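Local coordinates for chymotrypsin (Cellulomonas bogoriensis, PDB 2EA3), which is the protease domain of a zymogen of the peptidase S1 family and probably cleaves peptide bonds as a serine endopeptidase, at residues F1-N7 / N67-N73; G20-N24 / L178-T182; A30-T36 / F47-F52; T107-S113 / G124-T129. One frame throughout, in Å; residues are numbered along the deposited sequence.

Interaction 1: residues F1-N7 / N67-N73; sequences FDVIGGN and NLLAQVN
Phe1 O accepts the amide of Asn67 N at 2.7 Å, and two residues on, Val3 N returns a bond to Asn67 O at 2.8 Å, so both backbone polar atoms of Asn67 bond to segment 1-7. Leu69 N then donates to Val3 O. Beyond that the segment 67-73 turns a corner at Ala70, the centre of an inverse gamma turn, and the pairing resumes with Gly5, whose N donates to Gln71 O (2.9 Å) and whose O receives Asn73 N (2.8 Å). Strands 2-5 and 67-69 thus form a short parallel pair, 24° apart, and the two-residue shift in register between Val3 and Gly5 is a beta bulge. Gly5 has no side chain; a beta carbon there would collide with Val72 CG2.

Among the polar side chains, Asn67 ND2 meets Asp2 OD1 nearly head-on at 3.1 Å, close to its own amide plane. A water donates to that same oxygen, accepts from Phe1 N and takes a weak bond from Asn67 ND2.

Val3 CB rests on Leu68 CD2 at 3.8 Å, the two side chains running side by side. Ile4 sends CG1 to Leu69 CD1, while its CG2, anti to the backbone N (chi1 of CG1 -63°), sits 3.4 Å from Asn73 N. The carbonyl of the Asn73 side chain turns elsewhere, to Tyr75 N.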
# COMPACT_ATOMS: atom_id res chain seq x y z
N PHE A 1 19.04 5.55 3.37
CA PHE A 1 17.72 6.05 2.88
C PHE A 1 16.65 5.43 3.76
O PHE A 1 16.72 4.25 4.04
CB PHE A 1 17.52 5.63 1.42
CG PHE A 1 16.25 6.14 0.83
CD1 PHE A 1 15.08 5.40 0.91
CD2 PHE A 1 16.21 7.39 0.20
CE1 PHE A 1 13.90 5.88 0.37
CE2 PHE A 1 15.03 7.87 -0.34
CZ PHE A 1 13.88 7.13 -0.26
N ASP A 2 15.66 6.22 4.19
CA ASP A 2 14.62 5.68 5.07
C ASP A 2 13.38 5.30 4.28
O ASP A 2 12.88 6.10 3.48
CB ASP A 2 14.23 6.67 6.17
CG ASP A 2 15.37 6.93 7.16
OD1 ASP A 2 16.37 6.20 7.15
OD2 ASP A 2 15.26 7.88 7.96
N VAL A 3 12.90 4.09 4.51
CA VAL A 3 11.67 3.59 3.89
C VAL A 3 10.55 3.77 4.89
O VAL A 3 10.57 3.20 5.97
CB VAL A 3 11.79 2.10 3.47
CG1 VAL A 3 10.40 1.47 3.15
CG2 VAL A 3 12.74 1.99 2.28
N ILE A 4 9.59 4.61 4.50
CA ILE A 4 8.46 5.00 5.33
C ILE A 4 7.19 4.78 4.49
O ILE A 4 7.16 5.11 3.30
CB ILE A 4 8.59 6.49 5.72
CG1 ILE A 4 9.85 6.71 6.58
CG2 ILE A 4 7.34 6.99 6.46
CD1 ILE A 4 10.37 8.15 6.52
N GLY A 5 6.17 4.18 5.09
CA GLY A 5 4.88 3.98 4.41
C GLY A 5 4.31 5.28 3.84
O GLY A 5 4.36 6.33 4.48
N GLY A 6 3.78 5.20 2.63
CA GLY A 6 3.08 6.33 2.02
C GLY A 6 3.96 7.21 1.15
O GLY A 6 3.45 8.05 0.41
N ASN A 7 5.28 7.02 1.26
CA ASN A 7 6.23 7.78 0.43
C ASN A 7 6.30 7.25 -1.00
O ASN A 7 6.11 6.06 -1.25
CB ASN A 7 7.62 7.79 1.07
CG ASN A 7 7.73 8.80 2.20
OD1 ASN A 7 8.79 8.93 2.84
ND2 ASN A 7 6.65 9.52 2.47
N ASN A 67 17.12 1.86 5.34
CA ASN A 67 16.59 1.64 6.68
C ASN A 67 15.09 1.44 6.60
O ASN A 67 14.38 2.30 6.09
CB ASN A 67 16.91 2.84 7.57
CG ASN A 67 18.38 3.07 7.70
OD1 ASN A 67 19.13 2.15 8.06
ND2 ASN A 67 18.83 4.29 7.40
N LEU A 68 14.63 0.31 7.09
CA LEU A 68 13.21 -0.07 7.02
C LEU A 68 12.56 0.31 8.34
O LEU A 68 12.91 -0.27 9.38
CB LEU A 68 13.09 -1.57 6.78
CG LEU A 68 13.70 -2.08 5.48
CD1 LEU A 68 13.71 -3.60 5.40
CD2 LEU A 68 12.97 -1.47 4.28
N LEU A 69 11.62 1.25 8.30
CA LEU A 69 11.04 1.81 9.51
C LEU A 69 9.61 1.37 9.67
O LEU A 69 8.88 1.25 8.69
CB LEU A 69 11.10 3.34 9.45
CG LEU A 69 12.52 3.93 9.42
CD1 LEU A 69 12.43 5.45 9.35
CD2 LEU A 69 13.31 3.52 10.65
N ALA A 70 9.20 1.16 10.92
CA ALA A 70 7.83 0.76 11.22
C ALA A 70 6.97 2.02 11.33
O ALA A 70 6.34 2.28 12.35
CB ALA A 70 7.80 -0.04 12.49
N GLN A 71 6.94 2.81 10.26
CA GLN A 71 6.29 4.12 10.28
C GLN A 71 5.57 4.37 8.98
O GLN A 71 5.96 3.82 7.94
CB GLN A 71 7.31 5.23 10.49
CG GLN A 71 8.09 5.13 11.78
CD GLN A 71 8.84 6.40 12.08
OE1 GLN A 71 8.57 7.05 13.10
NE2 GLN A 71 9.72 6.79 11.19
N VAL A 72 4.53 5.19 9.05
CA VAL A 72 3.80 5.69 7.89
C VAL A 72 3.84 7.22 7.94
O VAL A 72 3.68 7.84 9.00
CB VAL A 72 2.33 5.16 7.86
CG1 VAL A 72 1.54 5.84 6.76
CG2 VAL A 72 2.29 3.62 7.69
N ASN A 73 4.10 7.84 6.79
CA ASN A 73 4.13 9.30 6.72
C ASN A 73 2.71 9.86 6.87
O ASN A 73 1.81 9.46 6.12
CB ASN A 73 4.71 9.69 5.36
CG ASN A 73 5.06 11.17 5.27
OD1 ASN A 73 4.65 11.97 6.12
ND2 ASN A 73 5.80 11.53 4.23
O HOH W 1 18.69 6.53 5.93

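Interaction 2: residues G20-N24 / L178-T182; sequences GFAVN and LRMIT
Met180 CE presses against Phe21 CB at 3.3 Å, the closest approach between side chains at the buried end of this contact. The methionine chain bends at chi2 and chi3 (66°) to bring its methyl there, and its sulfur lies 5.2 Å from the centre of the Phe21 ring, an oblique Met-aromatic contact. Ile181 fills the next position: CD1 lies 3.8 Å from Ala22 CB and 3.4 Å from Val23 O. Replacing Ile181 by an alanine would probably open a gap beside Ala22 and the Val23 carbonyl. Val23 CG2 and Leu178 CD2, 4.1 Å apart, belong to the same packed part, where Leu173 of helix 169-176 touches Val23, Leu178 and Met180.

Here the tail that follows that helix crosses the end of strand 14-23 of the N-terminal beta-barrel, and a single backbone bridge pairs Val23 with Met180. Two bonds hold it: Asn24 N to Arg179 O at 2.9 Å, and Ile181 N to Ala22 O at 3.2 Å.

Toward solvent the fit is looser: exposed Asn24 lies alongside exposed Arg179, its ND2 near Arg179 CB while the extended arginine carries its guanidinium away.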
# COMPACT_ATOMS: atom_id res chain seq x y z
N GLY A 20 3.92 0.69 0.78
CA GLY A 20 2.88 0.17 1.63
C GLY A 20 3.38 0.10 3.07
O GLY A 20 3.14 1.01 3.88
N PHE A 21 4.14 -0.96 3.36
CA PHE A 21 4.68 -1.16 4.70
C PHE A 21 6.02 -1.83 4.60
O PHE A 21 6.23 -2.62 3.70
CB PHE A 21 3.77 -2.07 5.52
CG PHE A 21 2.42 -1.49 5.74
CD1 PHE A 21 2.24 -0.51 6.73
CD2 PHE A 21 1.34 -1.90 4.95
CE1 PHE A 21 0.98 0.06 6.92
CE2 PHE A 21 0.08 -1.33 5.14
CZ PHE A 21 -0.10 -0.35 6.13
N ALA A 22 6.89 -1.52 5.56
CA ALA A 22 8.17 -2.21 5.70
C ALA A 22 7.96 -3.60 6.30
O ALA A 22 7.21 -3.79 7.26
CB ALA A 22 9.10 -1.40 6.57
N VAL A 23 8.64 -4.57 5.72
CA VAL A 23 8.63 -5.96 6.16
C VAL A 23 10.07 -6.45 6.20
O VAL A 23 10.94 -5.80 5.63
CB VAL A 23 7.80 -6.86 5.20
CG1 VAL A 23 6.31 -6.43 5.19
CG2 VAL A 23 8.36 -6.85 3.81
N ASN A 24 10.34 -7.60 6.82
CA ASN A 24 11.71 -8.13 6.78
C ASN A 24 12.13 -8.26 5.32
O ASN A 24 11.44 -8.90 4.53
CB ASN A 24 11.80 -9.51 7.41
CG ASN A 24 11.67 -9.48 8.91
OD1 ASN A 24 12.18 -8.59 9.59
ND2 ASN A 24 10.99 -10.48 9.45
N LEU A 178 6.36 -13.38 5.08
CA LEU A 178 6.98 -12.14 5.55
C LEU A 178 6.45 -11.78 6.92
O LEU A 178 5.32 -12.13 7.26
CB LEU A 178 6.64 -10.98 4.61
CG LEU A 178 7.13 -11.09 3.17
CD1 LEU A 178 6.35 -10.11 2.31
CD2 LEU A 178 8.64 -10.84 3.10
N ARG A 179 7.27 -11.06 7.68
CA ARG A 179 6.86 -10.46 8.94
C ARG A 179 6.96 -8.95 8.82
O ARG A 179 7.92 -8.41 8.27
CB ARG A 179 7.75 -10.93 10.09
CG ARG A 179 7.36 -12.28 10.69
CD ARG A 179 8.25 -12.59 11.89
NE ARG A 179 7.89 -13.84 12.56
CZ ARG A 179 8.22 -15.06 12.12
NH1 ARG A 179 8.92 -15.20 11.00
NH2 ARG A 179 7.85 -16.14 12.80
N MET A 180 5.96 -8.26 9.36
CA MET A 180 5.97 -6.80 9.41
C MET A 180 6.98 -6.32 10.43
O MET A 180 7.07 -6.87 11.53
CB MET A 180 4.60 -6.26 9.80
CG MET A 180 3.58 -6.39 8.71
SD MET A 180 2.45 -5.00 8.83
CE MET A 180 3.49 -3.62 8.46
N ILE A 181 7.72 -5.28 10.08
CA ILE A 181 8.63 -4.65 11.04
C ILE A 181 7.80 -3.85 12.01
O ILE A 181 6.88 -3.13 11.60
CB ILE A 181 9.65 -3.76 10.32
CG1 ILE A 181 10.58 -4.65 9.48
CG2 ILE A 181 10.47 -2.89 11.32
CD1 ILE A 181 11.29 -3.89 8.42
N THR A 182 8.13 -3.97 13.29
CA THR A 182 7.43 -3.24 14.35
C THR A 182 8.32 -2.21 15.06
O THR A 182 7.82 -1.40 15.85
CB THR A 182 6.93 -4.20 15.43
OG1 THR A 182 8.05 -4.83 16.05
CG2 THR A 182 5.99 -5.25 14.86
O HOH W 2 6.10 -1.94 9.13

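Interaction 3: residues A30-T36 / F47-F52; sequences AGHCGRT and FAGSSF
Phe47 has the most surface buried here, its ring lying under the loop 30-36. Gly34 CA stands over one face of the ring, 4.2 Å from its centre and offset toward the rim, a CH-pi contact. Arg35 O rests 3.3 Å from Phe47 CB, and CB of Cys33, a residue disulfide-bonded to Cys17, approaches Phe47 CZ.

Thr36, next in buried area, lies along the backbone of strand 45-51, its CA 3.7 Å from Phe47 O.

Phe52 closes the far end. With CG anti to the backbone N (chi1 175°), its ring slides beneath His32, and His32 CB sits squarely over the ring centre at 3.4 Å. The imidazole turns its edge to that face, the planes 58° apart. A serine in place of Phe52 would probably leave the flank of His32 without this aromatic support.

Ser50 OG donates to Gly34 O at 2.8 Å, in the carbonyl plane. His32 N bonds separately to Asp56 OD2. His32 NE2 bonds to Ser137 OG, consistent with a Ser-His-Asp triad completed by Asp56, as in this family; the CH-pi contact and the T-shaped pair probably help to set the position of the imidazole.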
# COMPACT_ATOMS: atom_id res chain seq x y z
N ALA A 30 1.55 -2.42 -4.19
CA ALA A 30 0.52 -3.02 -5.04
C ALA A 30 1.18 -3.77 -6.19
O ALA A 30 2.19 -3.31 -6.73
CB ALA A 30 -0.44 -1.94 -5.60
N GLY A 31 0.63 -4.92 -6.57
CA GLY A 31 1.14 -5.71 -7.71
C GLY A 31 1.08 -5.01 -9.05
O GLY A 31 1.91 -5.27 -9.92
N HIS A 32 0.11 -4.13 -9.24
CA HIS A 32 0.02 -3.41 -10.52
C HIS A 32 1.14 -2.38 -10.69
O HIS A 32 1.31 -1.84 -11.79
CB HIS A 32 -1.36 -2.79 -10.75
CG HIS A 32 -1.61 -1.51 -9.99
ND1 HIS A 32 -2.37 -1.48 -8.84
CD2 HIS A 32 -1.26 -0.23 -10.26
CE1 HIS A 32 -2.44 -0.23 -8.40
NE2 HIS A 32 -1.78 0.54 -9.25
N CYS A 33 1.92 -2.13 -9.63
CA CYS A 33 3.03 -1.19 -9.72
C CYS A 33 4.18 -1.69 -10.57
O CYS A 33 4.86 -0.90 -11.23
CB CYS A 33 3.56 -0.84 -8.34
SG CYS A 33 2.25 -0.09 -7.37
N GLY A 34 4.42 -3.00 -10.57
CA GLY A 34 5.48 -3.54 -11.40
C GLY A 34 5.54 -5.04 -11.32
O GLY A 34 4.90 -5.65 -10.47
N ARG A 35 6.34 -5.63 -12.20
CA ARG A 35 6.43 -7.07 -12.25
C ARG A 35 7.74 -7.55 -11.64
O ARG A 35 8.68 -6.81 -11.52
CB ARG A 35 6.27 -7.57 -13.69
CG ARG A 35 7.45 -7.29 -14.57
CD ARG A 35 7.34 -8.08 -15.88
NE ARG A 35 6.09 -7.80 -16.59
CZ ARG A 35 5.89 -6.75 -17.39
NH1 ARG A 35 4.71 -6.59 -17.98
NH2 ARG A 35 6.85 -5.86 -17.60
N THR A 36 7.78 -8.82 -11.25
CA THR A 36 8.97 -9.43 -10.70
C THR A 36 10.19 -9.11 -11.55
O THR A 36 10.13 -9.20 -12.79
CB THR A 36 8.77 -10.96 -10.57
OG1 THR A 36 7.72 -11.21 -9.63
CG2 THR A 36 10.03 -11.64 -10.09
N PHE A 47 11.59 -5.79 -7.42
CA PHE A 47 10.36 -6.59 -7.23
C PHE A 47 10.71 -8.07 -7.16
O PHE A 47 11.38 -8.59 -8.07
CB PHE A 47 9.34 -6.34 -8.34
CG PHE A 47 8.55 -5.09 -8.15
CD1 PHE A 47 9.12 -3.85 -8.41
CD2 PHE A 47 7.23 -5.15 -7.71
CE1 PHE A 47 8.39 -2.67 -8.22
CE2 PHE A 47 6.49 -3.98 -7.54
CZ PHE A 47 7.08 -2.73 -7.79
N ALA A 48 10.31 -8.72 -6.07
CA ALA A 48 10.62 -10.14 -5.84
C ALA A 48 9.35 -10.97 -5.65
O ALA A 48 9.35 -12.00 -4.99
CB ALA A 48 11.53 -10.29 -4.65
N GLY A 49 8.29 -10.56 -6.31
CA GLY A 49 7.02 -11.28 -6.26
C GLY A 49 5.96 -10.25 -6.52
O GLY A 49 5.98 -9.15 -5.91
N SER A 50 5.06 -10.56 -7.45
CA SER A 50 3.99 -9.64 -7.83
C SER A 50 2.81 -10.43 -8.34
O SER A 50 2.97 -11.33 -9.19
CB SER A 50 4.45 -8.66 -8.93
OG SER A 50 3.42 -7.72 -9.24
N SER A 51 1.63 -10.12 -7.81
CA SER A 51 0.40 -10.78 -8.21
C SER A 51 -0.64 -9.74 -8.59
O SER A 51 -1.11 -8.98 -7.73
CB SER A 51 -0.13 -11.67 -7.09
OG SER A 51 -1.22 -12.45 -7.56
N PHE A 52 -0.96 -9.68 -9.88
CA PHE A 52 -1.95 -8.74 -10.43
C PHE A 52 -2.21 -9.18 -11.87
O PHE A 52 -1.25 -9.50 -12.59
CB PHE A 52 -1.45 -7.29 -10.42
CG PHE A 52 -2.38 -6.32 -11.09
CD1 PHE A 52 -3.48 -5.81 -10.40
CD2 PHE A 52 -2.16 -5.94 -12.41
CE1 PHE A 52 -4.36 -4.91 -11.02
CE2 PHE A 52 -3.03 -5.05 -13.05
CZ PHE A 52 -4.13 -4.54 -12.36

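Interaction 4: residues T107-S113 / G124-T129; sequences TITALNS and GLIRTT
Two neighbouring antiparallel strands of the C-terminal beta-barrel of this chymotrypsin-like fold, 102-110 and 125-128, meet here through a strongly bent pairing interrupted by bulges. In the first, a classic beta bulge, Thr109 and Ala110 both face Arg127: Thr109 N donates to Arg127 O at 2.8 Å, Ala110 N adds a weak bond to the same oxygen, and Arg127 N returns to Ala110 O. The chain then turns a corner at Leu111 and Asn112, and the next strand, 113-117, takes up the pairing: Asn112 and Ser113 both face Leu125 in a G1 bulge. There Ser113 N and Leu125 O pair at 2.8 Å, and Leu125 N meets Ser113 O at 3.0 Å.

At the other end Thr129 OG1 takes the amide of Thr107 N at 3.0 Å, its hydroxyl placed between backbone N and carbonyl carbon (chi1 57°), while Thr129 N binds Thr107 O. Ile108 CG2 touches Ile126 CG2 at 3.8 Å, and Leu111 CD2 lies alongside Ile126 CG1. Arg127 shares a face with Ala110 and Ser113, whose OG is 3.5 Å from Arg127 CB; Thr109 OG1 lies at the edge of the guanidinium, and a water joins that hydroxyl to Arg127 NE.

Strand 161-168 continues the sheet beyond 125-128: Ile126 pairs with Phe166, Thr128 OG1 bonds to Thr164 O, and Arg127 packs on Thr163 and Phe165.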
# COMPACT_ATOMS: atom_id res chain seq x y z
N THR A 107 -13.94 5.33 5.72
CA THR A 107 -14.41 4.18 6.49
C THR A 107 -14.45 2.96 5.58
O THR A 107 -14.61 3.09 4.34
CB THR A 107 -15.81 4.41 7.07
OG1 THR A 107 -16.74 4.55 6.00
CG2 THR A 107 -15.85 5.70 7.91
N ILE A 108 -14.29 1.78 6.18
CA ILE A 108 -14.36 0.54 5.44
C ILE A 108 -15.85 0.25 5.22
O ILE A 108 -16.61 0.21 6.18
CB ILE A 108 -13.73 -0.63 6.19
CG1 ILE A 108 -12.20 -0.45 6.37
CG2 ILE A 108 -14.09 -1.97 5.50
CD1 ILE A 108 -11.58 -1.49 7.32
N THR A 109 -16.25 0.04 3.96
CA THR A 109 -17.67 -0.22 3.69
C THR A 109 -17.99 -1.64 3.26
O THR A 109 -19.15 -2.04 3.28
CB THR A 109 -18.27 0.76 2.66
OG1 THR A 109 -17.58 0.63 1.42
CG2 THR A 109 -18.19 2.19 3.17
N ALA A 110 -16.98 -2.39 2.84
CA ALA A 110 -17.13 -3.79 2.48
C ALA A 110 -15.79 -4.48 2.50
O ALA A 110 -14.75 -3.84 2.36
CB ALA A 110 -17.76 -3.95 1.08
N LEU A 111 -15.84 -5.80 2.70
CA LEU A 111 -14.68 -6.66 2.55
C LEU A 111 -14.95 -7.64 1.41
O LEU A 111 -16.10 -7.84 0.99
CB LEU A 111 -14.39 -7.40 3.86
CG LEU A 111 -14.23 -6.56 5.13
CD1 LEU A 111 -14.20 -7.50 6.35
CD2 LEU A 111 -13.00 -5.65 5.08
N ASN A 112 -13.88 -8.24 0.89
CA ASN A 112 -13.98 -9.18 -0.24
C ASN A 112 -14.78 -8.65 -1.43
O ASN A 112 -15.62 -9.36 -2.00
CB ASN A 112 -14.52 -10.54 0.23
CG ASN A 112 -13.98 -11.72 -0.60
OD1 ASN A 112 -12.94 -11.62 -1.24
ND2 ASN A 112 -14.70 -12.84 -0.56
N SER A 113 -14.53 -7.39 -1.81
CA SER A 113 -15.12 -6.77 -2.99
C SER A 113 -14.30 -7.13 -4.23
O SER A 113 -13.11 -7.42 -4.13
CB SER A 113 -15.10 -5.25 -2.86
OG SER A 113 -16.09 -4.82 -1.96
N GLY A 124 -11.24 -9.92 -3.54
CA GLY A 124 -10.76 -9.98 -2.17
C GLY A 124 -10.38 -8.64 -1.57
O GLY A 124 -9.63 -8.60 -0.59
N LEU A 125 -10.92 -7.56 -2.15
CA LEU A 125 -10.51 -6.19 -1.80
C LEU A 125 -11.33 -5.56 -0.69
O LEU A 125 -12.53 -5.84 -0.55
CB LEU A 125 -10.57 -5.29 -3.03
CG LEU A 125 -9.63 -5.70 -4.17
CD1 LEU A 125 -9.83 -4.79 -5.35
CD2 LEU A 125 -8.17 -5.67 -3.70
N ILE A 126 -10.68 -4.69 0.07
CA ILE A 126 -11.35 -3.85 1.06
C ILE A 126 -11.92 -2.62 0.34
O ILE A 126 -11.18 -1.87 -0.29
CB ILE A 126 -10.36 -3.36 2.15
CG1 ILE A 126 -9.71 -4.54 2.86
CG2 ILE A 126 -11.08 -2.45 3.15
CD1 ILE A 126 -8.49 -4.16 3.68
N ARG A 127 -13.23 -2.44 0.41
CA ARG A 127 -13.86 -1.26 -0.18
C ARG A 127 -13.96 -0.14 0.85
O ARG A 127 -14.35 -0.39 1.99
CB ARG A 127 -15.26 -1.62 -0.71
CG ARG A 127 -15.90 -0.52 -1.55
CD ARG A 127 -17.30 -0.91 -2.01
NE ARG A 127 -18.07 0.31 -2.26
CZ ARG A 127 -18.47 0.74 -3.45
NH1 ARG A 127 -18.23 0.04 -4.56
NH2 ARG A 127 -19.14 1.89 -3.54
N THR A 128 -13.61 1.08 0.46
CA THR A 128 -13.68 2.24 1.38
C THR A 128 -14.20 3.51 0.72
O THR A 128 -14.26 3.60 -0.50
CB THR A 128 -12.30 2.63 1.95
OG1 THR A 128 -11.55 3.36 0.96
CG2 THR A 128 -11.51 1.37 2.43
N THR A 129 -14.49 4.51 1.56
CA THR A 129 -14.89 5.85 1.08
C THR A 129 -13.68 6.78 1.05
O THR A 129 -13.83 8.00 0.94
CB THR A 129 -15.93 6.48 2.03
OG1 THR A 129 -15.37 6.53 3.34
CG2 THR A 129 -17.20 5.65 2.07
O HOH W 3 -16.88 7.65 5.29
O HOH W 4 -17.93 2.45 -0.54
O HOH W 5 -14.10 -10.80 -4.28
O HOH W 6 -11.29 -7.94 1.93

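In the fold
Interactions 1 and 2 touch: Leu68 CB lies 3.4 Å from Ile181 CD1 and Leu69 O is 3.4 Å from Ala22 CB, so the N-terminal strand, the 67-73 corner and the C-terminal tail gather beside strand 14-23 of the N-terminal barrel. Interaction 3 reaches the same barrel sheet as interaction 2, its centre about 16 Å away, and holds His32 of the probable catalytic triad with Asp56 and Ser137. Interaction 4 belongs to the second barrel; its centre is about 21 Å from that of interaction 3, though Leu125 lies near the triad without touching it. Interactions 1 and 4, with centres about 25 Å apart, sit on opposite sides of the chain's centre.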